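Side-chain contacts in sensor protein (Bacteroides thetaiotaomicron, PDB 2X7X), which binds fructose as the periplasmic domain of a hybrid two-component sensor that probably relays the signal through its own histidine kinase part to control transcription: residues 20-23 with 24-28; 55-58 with 59-63; 155-158 with 159-162; 179-182 with 183-187; 282-285 with 286-290. All blocks are in the same frame, centred on the assembly; numbering follows the deposited sequence.

Contact 1: 20-23 with 24-28. With FRU (beta-D-fructofuranose), chain E.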
# COMPACT_ATOMS: atom_id res chain seq x y z
N ARG A 20 12.24 -12.12 9.10
CA ARG A 20 12.92 -11.69 10.33
C ARG A 20 13.68 -10.37 10.14
O ARG A 20 13.54 -9.44 10.96
CB ARG A 20 13.85 -12.78 10.87
CG ARG A 20 13.24 -14.16 11.03
CD ARG A 20 12.22 -14.27 12.18
NE ARG A 20 11.35 -15.43 12.03
CZ ARG A 20 10.32 -15.72 12.83
NH1 ARG A 20 9.57 -16.80 12.60
NH2 ARG A 20 10.02 -14.94 13.87
N HIS A 21 14.44 -10.26 9.06
CA HIS A 21 15.17 -9.04 8.75
C HIS A 21 14.27 -7.81 8.83
O HIS A 21 14.60 -6.84 9.50
CB HIS A 21 15.84 -9.12 7.38
CG HIS A 21 16.90 -8.08 7.17
ND1 HIS A 21 18.17 -8.21 7.68
CD2 HIS A 21 16.86 -6.89 6.53
CE1 HIS A 21 18.88 -7.14 7.36
NE2 HIS A 21 18.11 -6.33 6.66
N LYS A 22 13.11 -7.90 8.19
CA LYS A 22 12.15 -6.81 8.21
C LYS A 22 11.64 -6.47 9.63
O LYS A 22 11.49 -5.29 9.97
CB LYS A 22 10.97 -7.11 7.29
CG LYS A 22 10.15 -5.87 6.96
CD LYS A 22 8.81 -6.21 6.40
CE LYS A 22 7.92 -4.98 6.40
NZ LYS A 22 6.53 -5.34 6.79
N MET A 23 11.36 -7.50 10.43
CA MET A 23 10.89 -7.29 11.80
C MET A 23 11.99 -6.66 12.68
O MET A 23 11.74 -5.67 13.37
CB MET A 23 10.39 -8.60 12.40
CG MET A 23 9.91 -8.51 13.84
SD MET A 23 9.66 -10.15 14.54
CE MET A 23 9.16 -9.72 16.19
N ASN A 24 13.18 -7.25 12.64
CA ASN A 24 14.33 -6.72 13.36
C ASN A 24 14.53 -5.22 13.13
O ASN A 24 14.44 -4.43 14.07
CB ASN A 24 15.59 -7.50 12.98
CG ASN A 24 15.53 -8.96 13.41
OD1 ASN A 24 14.70 -9.35 14.24
ND2 ASN A 24 16.43 -9.77 12.87
N ASP A 25 14.75 -4.85 11.87
CA ASP A 25 14.92 -3.46 11.46
C ASP A 25 13.79 -2.58 11.95
O ASP A 25 14.02 -1.42 12.25
CB ASP A 25 14.99 -3.33 9.94
CG ASP A 25 16.25 -3.93 9.35
OD1 ASP A 25 16.34 -3.96 8.10
OD2 ASP A 25 17.15 -4.39 10.10
N GLU A 26 12.58 -3.12 12.04
CA GLU A 26 11.43 -2.36 12.54
C GLU A 26 11.53 -2.11 14.05
O GLU A 26 11.02 -1.12 14.55
CB GLU A 26 10.10 -3.07 12.23
CG GLU A 26 9.46 -2.71 10.89
CD GLU A 26 8.35 -3.67 10.46
OE1 GLU A 26 7.66 -3.36 9.47
OE2 GLU A 26 8.14 -4.73 11.09
N ILE A 27 12.17 -3.04 14.75
CA ILE A 27 12.34 -2.95 16.20
C ILE A 27 13.40 -1.90 16.51
O ILE A 27 13.13 -0.91 17.19
CB ILE A 27 12.70 -4.32 16.82
CG1 ILE A 27 11.48 -5.25 16.79
CG2 ILE A 27 13.22 -4.16 18.25
CD1 ILE A 27 11.84 -6.73 16.84
N LEU A 28 14.60 -2.12 15.98
CA LEU A 28 15.70 -1.16 16.06
C LEU A 28 15.27 0.26 15.66
O LEU A 28 15.64 1.23 16.33
CB LEU A 28 16.89 -1.63 15.21
CG LEU A 28 17.50 -3.00 15.51
CD1 LEU A 28 18.43 -3.43 14.38
CD2 LEU A 28 18.23 -3.04 16.84
C1 FRU E . 9.99 -16.31 9.05
C2 FRU E . 8.97 -17.41 8.80
C3 FRU E . 7.84 -16.95 7.88
C4 FRU E . 6.63 -17.63 8.50
C5 FRU E . 6.95 -17.49 9.98
C6 FRU E . 6.25 -18.50 10.90
O1 FRU E . 11.18 -16.87 9.60
O2 FRU E . 9.66 -18.55 8.29
O3 FRU E . 8.06 -17.30 6.51
O4 FRU E . 5.40 -17.02 8.12
O5 FRU E . 8.35 -17.74 10.04
O6 FRU E . 6.53 -18.18 12.27
O HOH W 1 18.41 -9.44 10.23
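Lys-22 and Glu-26 reach across one turn of helix 18-31, the helix of the beta-alpha-beta unit that runs from strand 8-13 to strand 38-43 in this periplasmic binding protein fold. The two side chains cross at an angle, and the salt bridge between Lys-22 NZ and Glu-26 OE1 is a long one at 3.5 Å. Each end has a firmer partner: Thr-247 OG1 is hydrogen-bonded both to Lys-22 NZ and to Glu-26 OE2, and Gly-249 N also binds OE2.

One residue back, the Asp-25 carboxylate lies against one face of the His-21 ring, near its rim. The histidine CG lies anti to the backbone N (chi1 -164°), which folds the ring beside its own carbonyl and along the helix. The planes are 73° apart; because the carboxylate is over the face, the in-plane NE2 is badly aimed at OD1, and this is packing rather than a hydrogen bond. On the ring's other nitrogen, ND1 meets a water at 2.8 Å, and that water also receives a weak bond from Asn-24 ND2. Asn-24 OD1 is taken by Gln-13.

Met-23 lies extended on the buried side, its CG 4.0 Å from Ile-27 CD1, and Ile-27 goes on to touch Val-39 of strand 38-43. Arg-20 turns away from the following turn, bent at chi2 (-71°), toward the fructose. Asp-94 makes a salt bridge with its NH1, which also gives a weak bond to the sugar's O5. At the guanidinium edge, Arg-20 NE donates to fructose O1 over 2.8 Å.

Contact 2: 55-58 with 59-63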
# COMPACT_ATOMS: atom_id res chain seq x y z
N VAL A 55 18.75 -17.73 24.86
CA VAL A 55 17.97 -17.34 26.03
C VAL A 55 18.83 -17.33 27.30
O VAL A 55 18.80 -16.37 28.06
CB VAL A 55 16.66 -18.17 26.20
CG1 VAL A 55 15.87 -17.70 27.43
CG2 VAL A 55 15.79 -18.06 24.98
N HIS A 56 19.61 -18.39 27.51
CA HIS A 56 20.54 -18.44 28.65
C HIS A 56 21.50 -17.26 28.65
O HIS A 56 21.74 -16.66 29.70
CB HIS A 56 21.29 -19.78 28.73
CG HIS A 56 20.43 -20.94 29.10
ND1 HIS A 56 20.72 -22.24 28.70
CD2 HIS A 56 19.28 -21.02 29.81
CE1 HIS A 56 19.79 -23.05 29.17
NE2 HIS A 56 18.90 -22.34 29.84
N TYR A 57 22.02 -16.91 27.46
CA TYR A 57 22.88 -15.74 27.27
C TYR A 57 22.22 -14.44 27.73
O TYR A 57 22.82 -13.63 28.45
CB TYR A 57 23.29 -15.63 25.80
CG TYR A 57 24.12 -14.41 25.45
CD1 TYR A 57 25.49 -14.53 25.18
CD2 TYR A 57 23.54 -13.14 25.37
CE1 TYR A 57 26.26 -13.40 24.85
CE2 TYR A 57 24.29 -12.01 25.06
CZ TYR A 57 25.65 -12.15 24.80
OH TYR A 57 26.38 -11.03 24.48
N PHE A 58 20.97 -14.23 27.30
CA PHE A 58 20.23 -13.03 27.67
C PHE A 58 19.90 -13.00 29.16
O PHE A 58 19.76 -11.93 29.76
CB PHE A 58 18.97 -12.90 26.81
CG PHE A 58 19.23 -12.43 25.39
CD1 PHE A 58 19.98 -11.27 25.14
CD2 PHE A 58 18.71 -13.13 24.30
CE1 PHE A 58 20.21 -10.84 23.83
CE2 PHE A 58 18.93 -12.70 22.99
CZ PHE A 58 19.68 -11.56 22.75
N MET A 59 19.77 -14.18 29.76
CA MET A 59 19.55 -14.31 31.20
C MET A 59 20.81 -14.00 32.02
O MET A 59 20.73 -13.36 33.06
CB MET A 59 19.03 -15.71 31.54
CG MET A 59 17.53 -15.85 31.46
SD MET A 59 16.96 -17.57 31.48
CE MET A 59 18.30 -18.41 32.35
N ASP A 60 21.96 -14.47 31.54
CA ASP A 60 23.25 -14.16 32.16
C ASP A 60 23.50 -12.65 32.14
O ASP A 60 23.80 -12.06 33.17
CB ASP A 60 24.40 -14.89 31.45
CG ASP A 60 24.37 -16.40 31.67
OD1 ASP A 60 23.57 -16.89 32.50
OD2 ASP A 60 25.15 -17.11 30.99
N GLU A 61 23.34 -12.03 30.97
CA GLU A 61 23.52 -10.59 30.85
C GLU A 61 22.47 -9.79 31.61
O GLU A 61 22.51 -8.56 31.62
CB GLU A 61 23.49 -10.17 29.38
CG GLU A 61 24.81 -10.32 28.67
CD GLU A 61 24.91 -9.40 27.46
OE1 GLU A 61 23.85 -8.92 26.98
OE2 GLU A 61 26.05 -9.16 27.00
N GLY A 62 21.52 -10.50 32.22
CA GLY A 62 20.45 -9.87 32.99
C GLY A 62 19.73 -8.76 32.24
O GLY A 62 19.61 -7.64 32.74
N VAL A 63 19.25 -9.07 31.03
CA VAL A 63 18.50 -8.09 30.23
C VAL A 63 17.21 -7.71 30.94
O VAL A 63 16.65 -8.49 31.71
CB VAL A 63 18.19 -8.59 28.78
CG1 VAL A 63 19.47 -8.69 27.94
CG2 VAL A 63 17.44 -9.93 28.80
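Phe-58 and Val-63 close the apolar side of this helix end, with Phe-58 CD1 3.8 Å from Val-63 CG1. The second branch of the valine, CG2, stands between its own backbone N and carbonyl carbon, where it comes up against the Phe-58 carbonyl oxygen and lies 3.9 Å from Phe-58 CB. A turn earlier, Val-55 CG1 meets Met-59 SD at 4.2 Å. The methionine bends at its last torsion (chi3 26°), bringing the methyl back toward His-56: Met-59 CE touches CD2 at the edge of the imidazole, near its plane, and the two side chains run alongside each other in the same direction. Beyond the turn Met-59 packs on helix 73-85, and Val-55 and Phe-58 both rest on Leu-66 of strand 65-68.

Among the polar groups, Glu-61 crosses the outer end of Tyr-57. The carboxylate and the ring are turned 44° against each other, and Glu-61 OE2 lies 3.2 Å from Tyr-57 OH. The same ring makes a cation-pi contact with Arg-42, so it has charged neighbours of both signs. His-56 NE2 has a weak hydrogen bond to Glu-82.

The backbone bonds change step at the end. Glu-61 N donates to Tyr-57 O in the usual i to i-4 pattern, but Val-63 N reaches five residues back to Phe-58 O at 3.2 Å, almost straight at 177°. Gly-62 N bonds weakly to Met-59 O, and Gly-62 itself has positive phi, which favours glycine. Together they form the Schellman motif that ends helix 48-60 on the way to strand 65-68.

Contact 3: 155-158 with 159-162. With K (potassium ion), chain G.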
# COMPACT_ATOMS: atom_id res chain seq x y z
N SER A 155 -13.18 -28.95 5.15
CA SER A 155 -14.10 -30.01 5.59
C SER A 155 -15.50 -29.71 5.10
O SER A 155 -16.27 -30.63 4.82
CB SER A 155 -14.10 -30.17 7.12
OG SER A 155 -14.40 -28.94 7.75
N LYS A 156 -15.83 -28.43 4.96
CA LYS A 156 -17.12 -28.00 4.40
C LYS A 156 -17.27 -28.22 2.89
O LYS A 156 -18.30 -27.85 2.33
CB LYS A 156 -17.42 -26.52 4.76
CG LYS A 156 -17.55 -26.25 6.26
CD LYS A 156 -18.62 -27.14 6.92
CE LYS A 156 -18.30 -27.50 8.39
NZ LYS A 156 -18.26 -26.28 9.27
N PHE A 157 -16.28 -28.81 2.22
CA PHE A 157 -16.35 -29.07 0.78
C PHE A 157 -15.95 -30.49 0.52
O PHE A 157 -14.75 -30.81 0.51
CB PHE A 157 -15.44 -28.13 -0.02
CG PHE A 157 -15.76 -26.67 0.14
CD1 PHE A 157 -15.24 -25.94 1.23
CD2 PHE A 157 -16.56 -26.02 -0.79
CE1 PHE A 157 -15.53 -24.59 1.39
CE2 PHE A 157 -16.85 -24.65 -0.65
CZ PHE A 157 -16.34 -23.93 0.44
N PRO A 158 -16.93 -31.37 0.32
CA PRO A 158 -16.61 -32.80 0.22
C PRO A 158 -15.79 -33.19 -1.02
O PRO A 158 -15.30 -34.33 -1.10
CB PRO A 158 -17.99 -33.49 0.23
CG PRO A 158 -18.97 -32.44 -0.11
CD PRO A 158 -18.39 -31.12 0.33
N ASP A 159 -15.61 -32.27 -1.98
CA ASP A 159 -14.84 -32.58 -3.18
C ASP A 159 -13.54 -31.81 -3.33
O ASP A 159 -12.87 -31.89 -4.36
CB ASP A 159 -15.70 -32.45 -4.43
CG ASP A 159 -16.78 -33.50 -4.48
OD1 ASP A 159 -16.44 -34.71 -4.41
OD2 ASP A 159 -17.98 -33.10 -4.58
N ILE A 160 -13.21 -31.05 -2.29
CA ILE A 160 -11.86 -30.54 -2.12
C ILE A 160 -11.15 -31.56 -1.25
O ILE A 160 -11.61 -31.84 -0.14
CB ILE A 160 -11.86 -29.16 -1.41
CG1 ILE A 160 -12.50 -28.07 -2.27
CG2 ILE A 160 -10.44 -28.78 -0.98
CD1 ILE A 160 -11.85 -27.86 -3.61
N LYS A 161 -10.06 -32.13 -1.74
CA LYS A 161 -9.36 -33.19 -1.02
C LYS A 161 -7.88 -32.92 -0.83
O LYS A 161 -7.16 -32.65 -1.78
CB LYS A 161 -9.54 -34.52 -1.72
CG LYS A 161 -11.01 -34.89 -1.95
CD LYS A 161 -11.14 -36.13 -2.81
CE LYS A 161 -12.60 -36.41 -3.15
NZ LYS A 161 -12.76 -36.86 -4.59
N LEU A 162 -7.42 -33.01 0.41
CA LEU A 162 -6.01 -33.04 0.69
C LEU A 162 -5.47 -34.44 0.39
O LEU A 162 -5.76 -35.40 1.11
CB LEU A 162 -5.74 -32.62 2.14
CG LEU A 162 -4.26 -32.54 2.51
CD1 LEU A 162 -3.52 -31.51 1.65
CD2 LEU A 162 -4.09 -32.23 3.98
K K G . -12.96 -32.14 2.16
O HOH W 2 -10.97 -32.79 3.83
O HOH W 3 -15.61 -32.47 3.46
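Phe-157 O has two partners: it binds the potassium ion at 2.8 Å and accepts a hydrogen bond from Ile-160 N at 3.2 Å. The N-H comes from well above the carbonyl plane, 60° out of it, rather than along a lone pair. Ile-160 O is the second protein ligand of the metal here, 2.7 Å from it. The two carbonyl oxygens thus sit close together as fellow ligands, and the positive ion they share probably offsets their mutual repulsion. Two waters add to the shell, one at 2.7 Å and the other farther out at 3.0 Å, and the carbonyl of Ile-154 completes it.

The backbone path that brings these oxygens together is a type I beta turn from Phe-157 to Ile-160, with Pro-158 and Asp-159 at its corner. It connects helix 141-155 to strand 159-167, an outermost strand of its sheet in the periplasmic binding protein fold. Lys-161 is hydrogen-bonded through its backbone to Gly-129 and Ile-131 of the neighbouring strand 128-135, while Asp-159 likewise bonds to Gly-129.

The side chains meet on the face turned to helix 110-124. Phe-157 CB packs against Ile-160 CG1 at 3.7 Å, and the aromatic ring then leads away from the strand. Ile-160 sets CG1 anti to its carbonyl carbon (chi1 -67°), which places that branch against the phenylalanine CB. Both residues reach Ala-122 of that helix, and Ile-160 also touches Ile-131. At the corner, Asp-159 OD1 lies 3.5 Å from Pro-158 O, and the aliphatic CE of Lys-161 passes 4.0 Å from that same carbonyl oxygen.

Contact 4: 179-182 with 183-187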
# COMPACT_ATOMS: atom_id res chain seq x y z
N MET A 179 7.89 -31.58 -3.32
CA MET A 179 6.99 -31.37 -4.46
C MET A 179 7.30 -32.33 -5.63
O MET A 179 6.38 -32.78 -6.32
CB MET A 179 7.01 -29.91 -4.93
CG MET A 179 5.94 -29.55 -5.93
SD MET A 179 4.24 -29.71 -5.30
CE MET A 179 3.33 -29.82 -6.84
N ASP A 180 8.59 -32.62 -5.83
CA ASP A 180 9.03 -33.59 -6.83
C ASP A 180 8.37 -34.91 -6.56
O ASP A 180 7.80 -35.52 -7.46
CB ASP A 180 10.52 -33.81 -6.76
CG ASP A 180 11.29 -32.95 -7.72
OD1 ASP A 180 10.70 -32.08 -8.39
OD2 ASP A 180 12.51 -33.15 -7.81
N SER A 181 8.46 -35.35 -5.32
CA SER A 181 7.87 -36.62 -4.92
C SER A 181 6.36 -36.62 -5.16
O SER A 181 5.81 -37.61 -5.63
CB SER A 181 8.22 -36.94 -3.47
OG SER A 181 7.59 -38.13 -3.05
N MET A 182 5.69 -35.50 -4.87
CA MET A 182 4.24 -35.41 -5.05
C MET A 182 3.81 -35.46 -6.52
O MET A 182 2.85 -36.17 -6.87
CB MET A 182 3.68 -34.18 -4.34
CG MET A 182 3.73 -34.26 -2.84
SD MET A 182 3.48 -32.66 -2.04
CE MET A 182 3.41 -33.15 -0.33
N LEU A 183 4.52 -34.72 -7.38
CA LEU A 183 4.25 -34.74 -8.82
C LEU A 183 4.37 -36.16 -9.40
O LEU A 183 3.48 -36.64 -10.12
CB LEU A 183 5.19 -33.78 -9.57
CG LEU A 183 5.08 -32.29 -9.27
CD1 LEU A 183 6.40 -31.57 -9.54
CD2 LEU A 183 3.93 -31.66 -10.05
N ARG A 184 5.47 -36.82 -9.06
CA ARG A 184 5.76 -38.17 -9.51
C ARG A 184 4.62 -39.13 -9.13
O ARG A 184 4.24 -40.01 -9.93
CB ARG A 184 7.06 -38.62 -8.88
CG ARG A 184 7.82 -39.75 -9.58
CD ARG A 184 9.09 -40.13 -8.78
NE ARG A 184 9.96 -38.97 -8.50
CZ ARG A 184 10.33 -38.53 -7.28
NH1 ARG A 184 9.93 -39.17 -6.18
NH2 ARG A 184 11.12 -37.46 -7.17
N ARG A 185 4.06 -38.95 -7.93
CA ARG A 185 3.08 -39.89 -7.36
C ARG A 185 1.61 -39.50 -7.57
O ARG A 185 0.71 -40.29 -7.29
CB ARG A 185 3.37 -40.14 -5.86
CG ARG A 185 4.70 -40.89 -5.62
CD ARG A 185 4.96 -41.25 -4.17
NE ARG A 185 5.32 -40.08 -3.40
CZ ARG A 185 4.48 -39.42 -2.61
NH1 ARG A 185 3.22 -39.84 -2.48
NH2 ARG A 185 4.89 -38.34 -1.96
N HIS A 186 1.38 -38.29 -8.06
CA HIS A 186 0.03 -37.76 -8.21
C HIS A 186 -0.15 -37.04 -9.55
O HIS A 186 0.28 -35.89 -9.70
CB HIS A 186 -0.33 -36.83 -7.03
CG HIS A 186 -0.22 -37.48 -5.69
ND1 HIS A 186 -1.06 -38.50 -5.29
CD2 HIS A 186 0.62 -37.25 -4.65
CE1 HIS A 186 -0.73 -38.88 -4.06
NE2 HIS A 186 0.29 -38.14 -3.66
N PRO A 187 -0.79 -37.71 -10.53
CA PRO A 187 -1.03 -37.11 -11.87
C PRO A 187 -2.00 -35.92 -11.88
O PRO A 187 -1.94 -35.09 -12.79
CB PRO A 187 -1.60 -38.27 -12.69
CG PRO A 187 -2.15 -39.23 -11.68
CD PRO A 187 -1.23 -39.12 -10.49
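Arg-185 folds back over the last turn of its helix to hold Ser-181. Its CB and CG each lie 3.5 Å from Ser-181 O, CD passes a little farther from that oxygen, and a bend at chi3 (-73°) then turns the guanidinium toward the serine hydroxyl. There NE donates to Ser-181 OG at 3.0 Å and NH2 to the same oxygen at 2.9 Å, a side-on grip by two N-H groups with OG only 4° out of the guanidinium plane. Ser-181 O, by contrast, sits over a face of the group. The remaining nitrogen, NH1, makes a salt bridge with OD2 of Asp-164, on strand 159-167; that same oxygen is hydrogen-bonded to His-186 NE2. Without the hydroxyl of Ser-181, as with an alanine here, NE and NH2 would probably lose their common acceptor and the guanidinium would be freer to turn about the Asp-164 bridge.

This is the C-terminal end of helix 172-185, a helix of the periplasmic binding protein fold that packs on strands 128-135 and 159-167. His-186 leaves the helical path, and its N bonds only weakly to Met-182 O. The adjoining Arg-184 lays its guanidinium over the backbone instead: NH1 is 3.5 Å from Ser-181 CA, and one face covers the Asp-180 carbonyl. Its NH2 stays 4.6 Å from Asp-180 OD2, too far for a salt bridge.

On the buried side Met-179 bends at chi2, and its CE meets Leu-183 CD2 at 3.7 Å. Both residues touch Ala-206 of helix 199-209 and Met-216.

Contact 5: 282-285 with 286-290. With PO4 (phosphate ion), chain H.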
# COMPACT_ATOMS: atom_id res chain seq x y z
N HIS A 282 -0.90 -4.72 -7.44
CA HIS A 282 -0.42 -3.45 -7.97
C HIS A 282 -0.53 -2.27 -6.99
O HIS A 282 0.47 -1.59 -6.74
CB HIS A 282 -1.09 -3.14 -9.31
CG HIS A 282 -0.48 -1.98 -10.05
ND1 HIS A 282 -1.22 -1.17 -10.89
CD2 HIS A 282 0.78 -1.50 -10.07
CE1 HIS A 282 -0.44 -0.24 -11.40
NE2 HIS A 282 0.78 -0.41 -10.92
N VAL A 283 -1.72 -2.03 -6.42
CA VAL A 283 -1.84 -0.91 -5.48
C VAL A 283 -1.01 -1.15 -4.24
O VAL A 283 -0.48 -0.21 -3.67
CB VAL A 283 -3.30 -0.54 -5.06
CG1 VAL A 283 -4.17 -0.28 -6.28
CG2 VAL A 283 -3.92 -1.59 -4.15
N MET A 284 -0.87 -2.41 -3.83
CA MET A 284 -0.03 -2.73 -2.69
C MET A 284 1.42 -2.38 -2.98
O MET A 284 2.10 -1.86 -2.11
CB MET A 284 -0.15 -4.19 -2.24
CG MET A 284 0.38 -4.38 -0.82
SD MET A 284 0.47 -6.06 -0.17
CE MET A 284 1.57 -5.84 1.23
N GLN A 285 1.88 -2.64 -4.20
CA GLN A 285 3.27 -2.36 -4.54
C GLN A 285 3.55 -0.85 -4.57
O GLN A 285 4.56 -0.39 -4.05
CB GLN A 285 3.64 -2.99 -5.88
CG GLN A 285 5.01 -2.57 -6.38
CD GLN A 285 5.11 -2.64 -7.89
OE1 GLN A 285 5.81 -3.50 -8.43
NE2 GLN A 285 4.40 -1.75 -8.58
N LEU A 286 2.65 -0.08 -5.17
CA LEU A 286 2.79 1.36 -5.17
C LEU A 286 2.95 1.89 -3.76
O LEU A 286 3.81 2.73 -3.50
CB LEU A 286 1.57 2.02 -5.83
CG LEU A 286 1.54 1.93 -7.36
CD1 LEU A 286 0.22 2.49 -7.87
CD2 LEU A 286 2.72 2.66 -7.98
N GLN A 287 2.13 1.37 -2.84
CA GLN A 287 2.15 1.82 -1.46
C GLN A 287 3.41 1.39 -0.71
O GLN A 287 4.00 2.21 0.01
CB GLN A 287 0.89 1.38 -0.71
CG GLN A 287 -0.43 1.94 -1.24
CD GLN A 287 -0.42 3.45 -1.48
OE1 GLN A 287 -0.10 4.24 -0.60
NE2 GLN A 287 -0.78 3.86 -2.70
N THR A 288 3.83 0.14 -0.86
CA THR A 288 5.03 -0.33 -0.17
C THR A 288 6.28 0.34 -0.71
O THR A 288 7.20 0.62 0.05
CB THR A 288 5.19 -1.86 -0.20
OG1 THR A 288 5.20 -2.30 -1.56
CG2 THR A 288 4.07 -2.54 0.57
N THR A 289 6.32 0.59 -2.01
CA THR A 289 7.39 1.36 -2.64
C THR A 289 7.60 2.70 -1.93
O THR A 289 8.73 3.13 -1.69
CB THR A 289 7.12 1.56 -4.17
OG1 THR A 289 7.42 0.35 -4.87
CG2 THR A 289 7.95 2.71 -4.75
N HIS A 290 6.49 3.35 -1.59
CA HIS A 290 6.54 4.63 -0.90
C HIS A 290 7.00 4.44 0.55
O HIS A 290 7.78 5.24 1.07
CB HIS A 290 5.19 5.37 -1.00
CG HIS A 290 5.20 6.75 -0.41
ND1 HIS A 290 4.16 7.24 0.35
CD2 HIS A 290 6.14 7.73 -0.45
CE1 HIS A 290 4.45 8.47 0.74
NE2 HIS A 290 5.65 8.79 0.27
P PO4 H . -4.52 -1.19 -12.70
O1 PO4 H . -5.66 -0.20 -12.71
O2 PO4 H . -4.80 -2.31 -13.68
O3 PO4 H . -3.25 -0.49 -13.12
O4 PO4 H . -4.32 -1.78 -11.33
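The long C-terminal helix 281-304, which follows the last strand of the periplasmic binding protein fold and lies at the interface with the second subunit, holds this contact near its start. His-282 and Leu-286 meet across one turn, the leucine's CD1 approaching the imidazole obliquely, 4.2 Å from His-282 NE2. The ring's other nitrogen, ND1, faces a phosphate ion, probably from the crystallisation liquor. It donates to phosphate O4 at 3.2 Å in a nearly straight bond (171°) and only weakly to O3. Val-275 N of the second subunit binds the same ion, so the phosphate bridges the two chains.

Met-284 runs out extended, and its CE comes within 4.2 Å of Thr-288 CG2, the two side chains at an angle to each other. Met-284 also packs against Gln-287 of the second subunit, while Thr-288 touches Leu-231 of helix 230-235. The threonine puts OG1 between its backbone N and carbonyl carbon (chi1 57°), with Met-284 O and Gln-285 O both 3.2 Å away; which of them takes the proton is not settled. With a valine at Thr-288 the hydroxyl is gone, and the Met-284 and Gln-285 carbonyls would probably lose the extra donor it offers beside the backbone N-H bonds.

The side chains of Gln-285 and Thr-289 keep abreast, heading out from the helix together. Gln-285 O accepts twice from the threonine: the backbone N donates at 2.9 Å, and the hydroxyl Thr-289 OG1, 42° above the carbonyl plane, adds a second bond at 3.1 Å.

How the contacts relate
The fructose lies between two lobes, and contact 1 is the one that touches it, through Arg-20. Contact 2 closes another helix of the same lobe, its centre about 21 Å from that of contact 1. Contacts 3 and 4 belong to the other lobe, on the far side of the chain's centre, their centres about 39 and 37 Å from that of contact 1. They are neighbours, about 20 Å between centres, and strand 159-167 is followed in the chain by helix 172-185. Contact 5, on the helix that ends the model, comes within about 7 Å of contact 1 at the nearest atoms, yet the Met-284 side chain stays about 14 Å from the sugar; it alone of the five meets the second subunit.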